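PDB 5DS7: nitrogen regulatory protein P-II from Thiomonas intermedia, which probably regulates the activity of other proteins as a trimeric PII signalling protein, and binds AMP and ADP. Local coordinates for residues I15-H20 with D61-I66; P8-E13 with V95-V100. All coordinates share one frame; numbering follows the deposited sequence.

Both contacts are antiparallel strand pairings in one four-stranded sheet, and both use strand 7-17: interaction 2 takes its first half and pairs it with strand 92-100, while interaction 1 takes its end and pairs it with strand 63-70. Their centres are about 21 Å apart, on opposite sides of the chain's centre. Along the chain the order is 8-13, 15-20, 61-66, 95-100, so the partners of interaction 2 enclose those of interaction 1. The two meet where Met65 SD lies 3.9 Å from Glu13 OE2. Strand 7-17 is thus a central strand, as in the ferredoxin-like fold. Both contacts touch the second subunit and lie near bound AMP; interaction 2 also meets the third subunit.

Interaction 1. Residues I15-H20 with D61-I66. With AMP (adenosine monophosphate), chain G.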
ATOM      1  N   ILE B  15      -2.368  -0.365 -10.235  1.00 17.61           N
ATOM      2  CA  ILE B  15      -3.238   0.801 -10.238  1.00 18.75           C
ATOM      3  C   ILE B  15      -3.728   1.035 -11.646  1.00 19.57           C
ATOM      4  O   ILE B  15      -2.915   1.159 -12.553  1.00 19.30           O
ATOM      5  CB  ILE B  15      -2.481   2.027  -9.695  1.00 18.68           C
ATOM      6  CG1 ILE B  15      -1.996   1.728  -8.269  1.00 17.55           C
ATOM      7  CG2 ILE B  15      -3.344   3.274  -9.726  1.00 20.15           C
ATOM      8  CD1 ILE B  15      -0.973   2.720  -7.767  1.00 17.49           C
ATOM      9  N   LEU B  16      -5.044   1.049 -11.843  1.00 19.02           N
ATOM     10  CA  LEU B  16      -5.618   1.239 -13.172  1.00 19.63           C
ATOM     11  C   LEU B  16      -7.088   1.668 -13.065  1.00 20.75           C
ATOM     12  O   LEU B  16      -7.670   1.638 -11.982  1.00 21.07           O
ATOM     13  CB  LEU B  16      -5.482  -0.044 -14.005  1.00 18.98           C
ATOM     14  CG  LEU B  16      -6.443  -1.192 -13.696  1.00 18.98           C
ATOM     15  CD1 LEU B  16      -6.051  -2.411 -14.507  1.00 18.36           C
ATOM     16  CD2 LEU B  16      -6.485  -1.525 -12.205  1.00 18.73           C
ATOM     17  N   GLU B  17      -7.668   2.105 -14.176  1.00 24.22           N
ATOM     18  CA  GLU B  17      -9.065   2.543 -14.189  1.00 25.09           C
ATOM     19  C   GLU B  17      -9.999   1.376 -13.882  1.00 24.90           C
ATOM     20  O   GLU B  17      -9.780   0.254 -14.347  1.00 24.28           O
ATOM     21  CB  GLU B  17      -9.410   3.172 -15.548  1.00 25.51           C
ATOM     22  CG  GLU B  17      -8.680   4.477 -15.841  1.00 25.79           C
ATOM     23  CD  GLU B  17      -8.673   4.824 -17.343  1.00 25.98           C
ATOM     24  OE1 GLU B  17      -7.958   4.140 -18.107  1.00 25.42           O
ATOM     25  OE2 GLU B  17      -9.387   5.756 -17.751  1.00 26.68           O
ATOM     26  N   GLY B  18     -11.038   1.643 -13.099  1.00 22.90           N
ATOM     27  CA  GLY B  18     -11.947   0.619 -12.623  1.00 22.63           C
ATOM     28  C   GLY B  18     -12.682  -0.161 -13.694  1.00 22.53           C
ATOM     29  O   GLY B  18     -13.118  -1.285 -13.439  1.00 22.14           O
ATOM     30  N   ALA B  19     -12.822   0.420 -14.887  1.00 22.32           N
ATOM     31  CA  ALA B  19     -13.512  -0.268 -15.986  1.00 23.90           C
ATOM     32  C   ALA B  19     -12.757  -1.502 -16.440  1.00 23.70           C
ATOM     33  O   ALA B  19     -13.358  -2.460 -16.945  1.00 24.89           O
ATOM     34  CB  ALA B  19     -13.721   0.673 -17.145  1.00 25.15           C
ATOM     35  N   HIS B  20     -11.442  -1.499 -16.240  1.00 23.23           N
ATOM     36  CA  HIS B  20     -10.645  -2.678 -16.567  1.00 22.51           C
ATOM     37  C   HIS B  20     -10.411  -3.643 -15.396  1.00 21.94           C
ATOM     38  O   HIS B  20      -9.499  -4.468 -15.455  1.00 21.30           O
ATOM     39  CB  HIS B  20      -9.301  -2.240 -17.133  1.00 22.19           C
ATOM     40  CG  HIS B  20      -9.422  -1.320 -18.307  1.00 22.99           C
ATOM     41  ND1 HIS B  20      -9.884  -1.742 -19.535  1.00 24.71           N
ATOM     42  CD2 HIS B  20      -9.141  -0.002 -18.443  1.00 23.15           C
ATOM     43  CE1 HIS B  20      -9.874  -0.728 -20.383  1.00 25.55           C
ATOM     44  NE2 HIS B  20      -9.429   0.341 -19.745  1.00 24.45           N
ATOM     45  N   ASP B  61     -16.038   3.204 -12.410  1.00 28.43           N
ATOM     46  CA  ASP B  61     -15.091   3.748 -13.388  1.00 28.74           C
ATOM     47  C   ASP B  61     -13.883   4.413 -12.758  1.00 28.75           C
ATOM     48  O   ASP B  61     -12.905   4.695 -13.441  1.00 28.82           O
ATOM     49  CB  ASP B  61     -15.777   4.769 -14.291  1.00 29.45           C
ATOM     50  CG  ASP B  61     -16.702   4.128 -15.290  1.00 29.54           C
ATOM     51  OD1 ASP B  61     -16.679   2.886 -15.413  1.00 29.05           O
ATOM     52  OD2 ASP B  61     -17.448   4.871 -15.955  1.00 30.14           O
ATOM     53  N   ALA B  62     -13.942   4.696 -11.466  1.00 22.62           N
ATOM     54  CA  ALA B  62     -12.823   5.399 -10.841  1.00 22.53           C
ATOM     55  C   ALA B  62     -11.593   4.497 -10.774  1.00 22.07           C
ATOM     56  O   ALA B  62     -11.721   3.276 -10.813  1.00 21.69           O
ATOM     57  CB  ALA B  62     -13.198   5.865  -9.451  1.00 22.15           C
ATOM     58  N   LEU B  63     -10.421   5.102 -10.641  1.00 22.42           N
ATOM     59  CA  LEU B  63      -9.190   4.365 -10.392  1.00 21.93           C
ATOM     60  C   LEU B  63      -9.286   3.401  -9.207  1.00 21.40           C
ATOM     61  O   LEU B  63      -9.886   3.727  -8.180  1.00 21.20           O
ATOM     62  CB  LEU B  63      -8.019   5.318 -10.130  1.00 22.00           C
ATOM     63  CG  LEU B  63      -7.248   5.969 -11.268  1.00 22.00           C
ATOM     64  CD1 LEU B  63      -6.065   6.701 -10.668  1.00 21.81           C
ATOM     65  CD2 LEU B  63      -6.814   4.982 -12.354  1.00 21.37           C
ATOM     66  N   ILE B  64      -8.638   2.244  -9.338  1.00 18.56           N
ATOM     67  CA  ILE B  64      -8.533   1.285  -8.239  1.00 17.88           C
ATOM     68  C   ILE B  64      -7.082   0.833  -8.065  1.00 17.06           C
ATOM     69  O   ILE B  64      -6.254   1.022  -8.949  1.00 16.49           O
ATOM     70  CB  ILE B  64      -9.444   0.042  -8.462  1.00 17.46           C
ATOM     71  CG1 ILE B  64      -8.961  -0.775  -9.661  1.00 17.07           C
ATOM     72  CG2 ILE B  64     -10.892   0.465  -8.666  1.00 18.07           C
ATOM     73  CD1 ILE B  64      -9.720  -2.092  -9.858  1.00 16.92           C
ATOM     74  N   MET B  65      -6.800   0.213  -6.941  1.00 26.75           N
ATOM     75  CA  MET B  65      -5.504  -0.353  -6.732  1.00 24.69           C
ATOM     76  C   MET B  65      -5.744  -1.778  -6.277  1.00 24.39           C
ATOM     77  O   MET B  65      -6.346  -2.006  -5.247  1.00 24.90           O
ATOM     78  CB  MET B  65      -4.673   0.423  -5.710  1.00 23.34           C
ATOM     79  CG  MET B  65      -3.451  -0.322  -5.192  1.00 21.75           C
ATOM     80  SD  MET B  65      -2.285   0.607  -4.171  1.00 20.94           S
ATOM     81  CE  MET B  65      -3.270   1.015  -2.748  1.00 21.27           C
ATOM     82  N   ILE B  66      -5.272  -2.731  -7.056  1.00 20.25           N
ATOM     83  CA  ILE B  66      -5.344  -4.135  -6.679  1.00 19.96           C
ATOM     84  C   ILE B  66      -4.045  -4.568  -5.997  1.00 18.90           C
ATOM     85  O   ILE B  66      -2.941  -4.455  -6.561  1.00 18.24           O
ATOM     86  CB  ILE B  66      -5.629  -5.024  -7.914  1.00 20.22           C
ATOM     87  CG1 ILE B  66      -6.954  -4.620  -8.565  1.00 21.24           C
ATOM     88  CG2 ILE B  66      -5.636  -6.509  -7.540  1.00 20.17           C
ATOM     89  CD1 ILE B  66      -7.095  -5.142 -10.005  1.00 21.42           C
TER
HETATM   90  P   AMP G 201      -0.548   7.127 -16.279  1.00 25.52           P
HETATM   91  O1P AMP G 201      -0.536   5.715 -16.809  1.00 24.88           O
HETATM   92  O2P AMP G 201       0.796   7.810 -16.317  1.00 25.52           O
HETATM   93  O3P AMP G 201      -1.746   7.912 -16.739  1.00 26.38           O
HETATM   94  O5' AMP G 201      -0.847   6.909 -14.734  1.00 25.27           O
HETATM   95  C5' AMP G 201      -2.164   6.611 -14.306  1.00 25.60           C
HETATM   96  C4' AMP G 201      -2.264   6.546 -12.805  1.00 25.48           C
HETATM   97  O4' AMP G 201      -1.195   5.738 -12.252  1.00 24.39           O
HETATM   98  C3' AMP G 201      -2.122   7.878 -12.100  1.00 26.11           C
HETATM   99  O3' AMP G 201      -3.335   8.605 -12.112  1.00 27.05           O
HETATM  100  C2' AMP G 201      -1.679   7.471 -10.706  1.00 25.59           C
HETATM  101  O2' AMP G 201      -2.791   7.065  -9.946  1.00 25.93           O
HETATM  102  C1' AMP G 201      -0.803   6.253 -10.999  1.00 24.37           C
HETATM  103  N9  AMP G 201       0.625   6.618 -11.067  1.00 24.09           N
HETATM  104  C8  AMP G 201       1.308   7.007 -12.165  1.00 24.30           C
HETATM  105  N7  AMP G 201       2.600   7.293 -11.866  1.00 24.19           N
HETATM  106  C5  AMP G 201       2.744   7.109 -10.552  1.00 23.90           C
HETATM  107  C6  AMP G 201       3.846   7.243  -9.591  1.00 23.80           C
HETATM  108  N6  AMP G 201       5.066   7.644 -10.014  1.00 24.03           N
HETATM  109  N1  AMP G 201       3.591   6.964  -8.295  1.00 23.56           N
HETATM  110  C2  AMP G 201       2.375   6.559  -7.882  1.00 23.42           C
HETATM  111  N3  AMP G 201       1.327   6.413  -8.704  1.00 23.53           N
HETATM  112  C4  AMP G 201       1.451   6.669 -10.024  1.00 23.79           C
HETATM  113  O   HOH W   1     -12.795   3.117 -15.355  1.00 35.15           O
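Leu16 and Ile64 run side by side from neighbouring strands, pointing the same way, and Leu16 CD2 rests 3.6 Å from Ile64 CG1. Both side chains leave the backbone with the gamma branch between N and carbonyl carbon (chi1 76° for Leu16, 66° for Ile64), which lays their methyl ends along each other. Beneath them the backbones exchange two hydrogen bonds: Leu16 N reaches Ile64 O at 3.1 Å, and Ile64 N returns to Leu16 O at 2.9 Å, almost straight at 171°.

On the other face Ile15 crosses Met65 obliquely, its CG1 lying 3.9 Å from Met65 CB, while the flexible thioether continues away. Leu63 turns back over the partner strand. Its forked end makes two van der Waals contacts at once, CD2 3.4 Å from Leu16 C and CD1 3.4 Å from O2' of the AMP ribose. Leu63 and Ile15 thus border an AMP site between subunits, completed by Ser47, His48 and Gly91 and by Thr37, Ala69 and Lys105 of the second subunit. Near the strand end Gly18 N makes a weak hydrogen bond to Ala62 O; having no side chain, glycine lets this carbonyl lie close against it. A water extends the link, accepting from Ala19 N and donating to Asp61 O.

Leu16 and Ile66 pack on Ala24 of helix 21-31, and Ile64 meets Lys21 there and Ile38 of strand 36-39. Strand 63-70 is therefore held between 7-17 and 36-39, with a helix over one face and, at Ile15 and Met65, the second subunit against the other.

Interaction 2. Residues P8-E13 with V95-V100; sequences PLKKLE and VHDIQV
Ile98 lays its branches beside Leu9 and Lys11 on the same face, the beta-branched side chain offering two arms to the hollow they line: CG1 packs 4.2 Å from Leu9 CB, while CG2 and CD1 both lie near Lys11 CB. Ile98 CG1 stands between N and carbonyl carbon (chi1 58°), which brings CG1 against Leu9 and carries CD1 on to Lys11 CB. Leu9 CD1 nestles between the two methyls of Val100, the side chains crossing at about a right angle. Paired backbone hydrogen bonds join Leu9 with Ile98 and Lys11 with His96.

Farther along, Lys11 CE lies over one face of the His96 ring, offset toward its rim, in a CH-pi contact. Glu13 passes obliquely, its CD 3.5 Å from His96 CE1. Lys11 is long enough to pack its methylenes here while NZ salt-bridges Glu13 OE1 at 2.9 Å and reaches Glu13 and His96 of the third subunit. His96 NE2 in turn takes Lys11 of the second subunit, so the set repeats round the trimer.

On the opposite face Leu12 CD2 sits 3.8 Å from Val95 CG2, and Lys10 bends at chi2 to lie alongside Asp97; they form a salt bridge, though its modelled length is doubtfully short. This is the pairing of the first and last strands, 7-17 and 92-100, in a ferredoxin-like βαββαβ sheet, whose helix-free face builds the PII trimer core; other subunits bond to the outer side of 92-100.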
ATOM      1  N   PRO B   8       9.380 -15.437   2.592  1.00 27.73           N
ATOM      2  CA  PRO B   8       9.332 -14.365   1.592  1.00 26.97           C
ATOM      3  C   PRO B   8       8.220 -14.572   0.582  1.00 26.42           C
ATOM      4  O   PRO B   8       7.872 -15.693   0.269  1.00 26.56           O
ATOM      5  CB  PRO B   8      10.698 -14.458   0.909  1.00 26.89           C
ATOM      6  CG  PRO B   8      11.096 -15.852   1.097  1.00 27.52           C
ATOM      7  CD  PRO B   8      10.575 -16.278   2.416  1.00 28.13           C
ATOM      8  N   LEU B   9       7.568 -13.613   0.029  1.00 25.28           N
ATOM      9  CA  LEU B   9       6.763 -13.484  -1.172  1.00 24.50           C
ATOM     10  C   LEU B   9       7.027 -12.085  -1.707  1.00 23.73           C
ATOM     11  O   LEU B   9       7.742 -11.292  -1.072  1.00 23.88           O
ATOM     12  CB  LEU B   9       5.270 -13.658  -0.895  1.00 24.51           C
ATOM     13  CG  LEU B   9       4.593 -14.938  -0.407  1.00 25.00           C
ATOM     14  CD1 LEU B   9       3.107 -14.629  -0.115  1.00 24.82           C
ATOM     15  CD2 LEU B   9       4.725 -16.088  -1.391  1.00 24.80           C
ATOM     16  N   LYS B  10       6.168 -12.015  -2.834  1.00 25.34           N
ATOM     17  CA  LYS B  10       6.066 -10.716  -3.488  1.00 24.41           C
ATOM     18  C   LYS B  10       4.660 -10.137  -3.287  1.00 23.85           C
ATOM     19  O   LYS B  10       3.688 -10.857  -3.087  1.00 24.07           O
ATOM     20  CB  LYS B  10       6.384 -10.845  -4.966  1.00 23.84           C
ATOM     21  CG  LYS B  10       7.772 -11.381  -5.250  1.00 24.32           C
ATOM     22  CD  LYS B  10       8.826 -10.311  -5.071  1.00 24.32           C
ATOM     23  CE  LYS B  10      10.196 -10.952  -4.894  1.00 25.03           C
ATOM     24  NZ  LYS B  10      11.294  -9.974  -4.995  1.00 25.01           N
ATOM     25  N   LYS B  11       4.549  -8.827  -3.336  1.00 24.74           N
ATOM     26  CA  LYS B  11       3.248  -8.208  -3.265  1.00 23.95           C
ATOM     27  C   LYS B  11       3.172  -7.189  -4.402  1.00 22.85           C
ATOM     28  O   LYS B  11       4.017  -6.304  -4.517  1.00 22.75           O
ATOM     29  CB  LYS B  11       3.021  -7.559  -1.903  1.00 24.28           C
ATOM     30  CG  LYS B  11       1.583  -7.075  -1.669  1.00 23.43           C
ATOM     31  CD  LYS B  11       1.507  -6.031  -0.566  1.00 23.29           C
ATOM     32  CE  LYS B  11       1.896  -4.672  -1.095  1.00 22.44           C
ATOM     33  NZ  LYS B  11       1.643  -3.596  -0.094  1.00 22.28           N
ATOM     34  N   LEU B  12       2.184  -7.346  -5.273  1.00 22.55           N
ATOM     35  CA  LEU B  12       1.982  -6.372  -6.337  1.00 21.91           C
ATOM     36  C   LEU B  12       0.977  -5.309  -5.941  1.00 21.33           C
ATOM     37  O   LEU B  12      -0.015  -5.619  -5.284  1.00 21.38           O
ATOM     38  CB  LEU B  12       1.492  -7.065  -7.593  1.00 22.13           C
ATOM     39  CG  LEU B  12       2.314  -8.237  -8.119  1.00 22.71           C
ATOM     40  CD1 LEU B  12       1.644  -8.716  -9.371  1.00 22.76           C
ATOM     41  CD2 LEU B  12       3.701  -7.776  -8.428  1.00 22.81           C
ATOM     42  N   GLU B  13       1.235  -4.059  -6.328  1.00 25.87           N
ATOM     43  CA  GLU B  13       0.208  -3.018  -6.294  1.00 25.65           C
ATOM     44  C   GLU B  13      -0.068  -2.607  -7.730  1.00 26.02           C
ATOM     45  O   GLU B  13       0.820  -2.122  -8.429  1.00 26.22           O
ATOM     46  CB  GLU B  13       0.642  -1.820  -5.442  1.00 25.55           C
ATOM     47  CG  GLU B  13       0.745  -2.175  -3.965  1.00 25.50           C
ATOM     48  CD  GLU B  13       1.245  -1.034  -3.079  1.00 25.87           C
ATOM     49  OE1 GLU B  13       1.367  -1.246  -1.852  1.00 26.15           O
ATOM     50  OE2 GLU B  13       1.514   0.070  -3.599  1.00 26.23           O
ATOM     51  N   VAL B  95       6.245  -3.800  -7.694  1.00 19.49           N
ATOM     52  CA  VAL B  95       6.560  -5.082  -7.048  1.00 19.84           C
ATOM     53  C   VAL B  95       7.280  -4.857  -5.694  1.00 20.35           C
ATOM     54  O   VAL B  95       8.304  -4.147  -5.620  1.00 20.75           O
ATOM     55  CB  VAL B  95       7.438  -5.970  -7.983  1.00 20.29           C
ATOM     56  CG1 VAL B  95       7.569  -7.424  -7.440  1.00 20.73           C
ATOM     57  CG2 VAL B  95       6.875  -5.976  -9.406  1.00 19.97           C
ATOM     58  N   HIS B  96       6.722  -5.413  -4.620  1.00 21.60           N
ATOM     59  CA  HIS B  96       7.328  -5.337  -3.282  1.00 22.35           C
ATOM     60  C   HIS B  96       7.829  -6.689  -2.824  1.00 23.19           C
ATOM     61  O   HIS B  96       7.256  -7.720  -3.189  1.00 23.20           O
ATOM     62  CB  HIS B  96       6.336  -4.853  -2.206  1.00 22.24           C
ATOM     63  CG  HIS B  96       5.742  -3.502  -2.456  1.00 21.53           C
ATOM     64  ND1 HIS B  96       4.942  -3.229  -3.547  1.00 20.62           N
ATOM     65  CD2 HIS B  96       5.793  -2.360  -1.731  1.00 21.72           C
ATOM     66  CE1 HIS B  96       4.554  -1.965  -3.501  1.00 20.40           C
ATOM     67  NE2 HIS B  96       5.045  -1.421  -2.402  1.00 21.11           N
ATOM     68  N   ASP B  97       8.872  -6.681  -1.994  1.00 26.22           N
ATOM     69  CA  ASP B  97       9.230  -7.837  -1.183  1.00 27.10           C
ATOM     70  C   ASP B  97       8.420  -7.787   0.096  1.00 27.48           C
ATOM     71  O   ASP B  97       8.361  -6.736   0.728  1.00 27.27           O
ATOM     72  CB  ASP B  97      10.712  -7.844  -0.807  1.00 27.62           C
ATOM     73  CG  ASP B  97      11.610  -8.205  -1.950  1.00 27.53           C
ATOM     74  OD1 ASP B  97      11.195  -8.996  -2.816  1.00 27.34           O
ATOM     75  OD2 ASP B  97      12.747  -7.692  -1.979  1.00 27.67           O
ATOM     76  N   ILE B  98       7.794  -8.892   0.488  1.00 19.64           N
ATOM     77  CA  ILE B  98       7.149  -8.937   1.806  1.00 20.20           C
ATOM     78  C   ILE B  98       7.465 -10.245   2.508  1.00 21.11           C
ATOM     79  O   ILE B  98       8.089 -11.132   1.931  1.00 21.27           O
ATOM     80  CB  ILE B  98       5.614  -8.801   1.728  1.00 20.05           C
ATOM     81  CG1 ILE B  98       5.013  -9.899   0.858  1.00 20.14           C
ATOM     82  CG2 ILE B  98       5.204  -7.443   1.203  1.00 18.95           C
ATOM     83  CD1 ILE B  98       3.524  -9.989   1.004  1.00 20.32           C
ATOM     84  N   GLN B  99       7.034 -10.356   3.757  1.00 29.07           N
ATOM     85  CA  GLN B  99       7.081 -11.632   4.456  1.00 29.75           C
ATOM     86  C   GLN B  99       5.692 -11.972   4.952  1.00 29.88           C
ATOM     87  O   GLN B  99       4.895 -11.078   5.275  1.00 29.51           O
ATOM     88  CB  GLN B  99       8.060 -11.592   5.629  1.00 29.98           C
ATOM     89  CG  GLN B  99       9.503 -11.297   5.252  1.00 29.92           C
ATOM     90  CD  GLN B  99      10.376 -11.162   6.483  1.00 30.08           C
ATOM     91  OE1 GLN B  99      10.316 -10.155   7.197  1.00 29.69           O
ATOM     92  NE2 GLN B  99      11.179 -12.186   6.750  1.00 30.66           N
ATOM     93  N   VAL B 100       5.403 -13.268   5.011  1.00 21.04           N
ATOM     94  CA  VAL B 100       4.142 -13.754   5.529  1.00 21.09           C
ATOM     95  C   VAL B 100       4.386 -14.972   6.415  1.00 21.49           C
ATOM     96  O   VAL B 100       5.405 -15.639   6.296  1.00 21.80           O
ATOM     97  CB  VAL B 100       3.167 -14.141   4.410  1.00 20.91           C
ATOM     98  CG1 VAL B 100       2.960 -12.968   3.453  1.00 20.52           C
ATOM     99  CG2 VAL B 100       3.693 -15.376   3.635  1.00 20.96           C
TER
HETATM  100  O   HOH W   2      10.305 -11.191  -0.964  1.00 35.21           O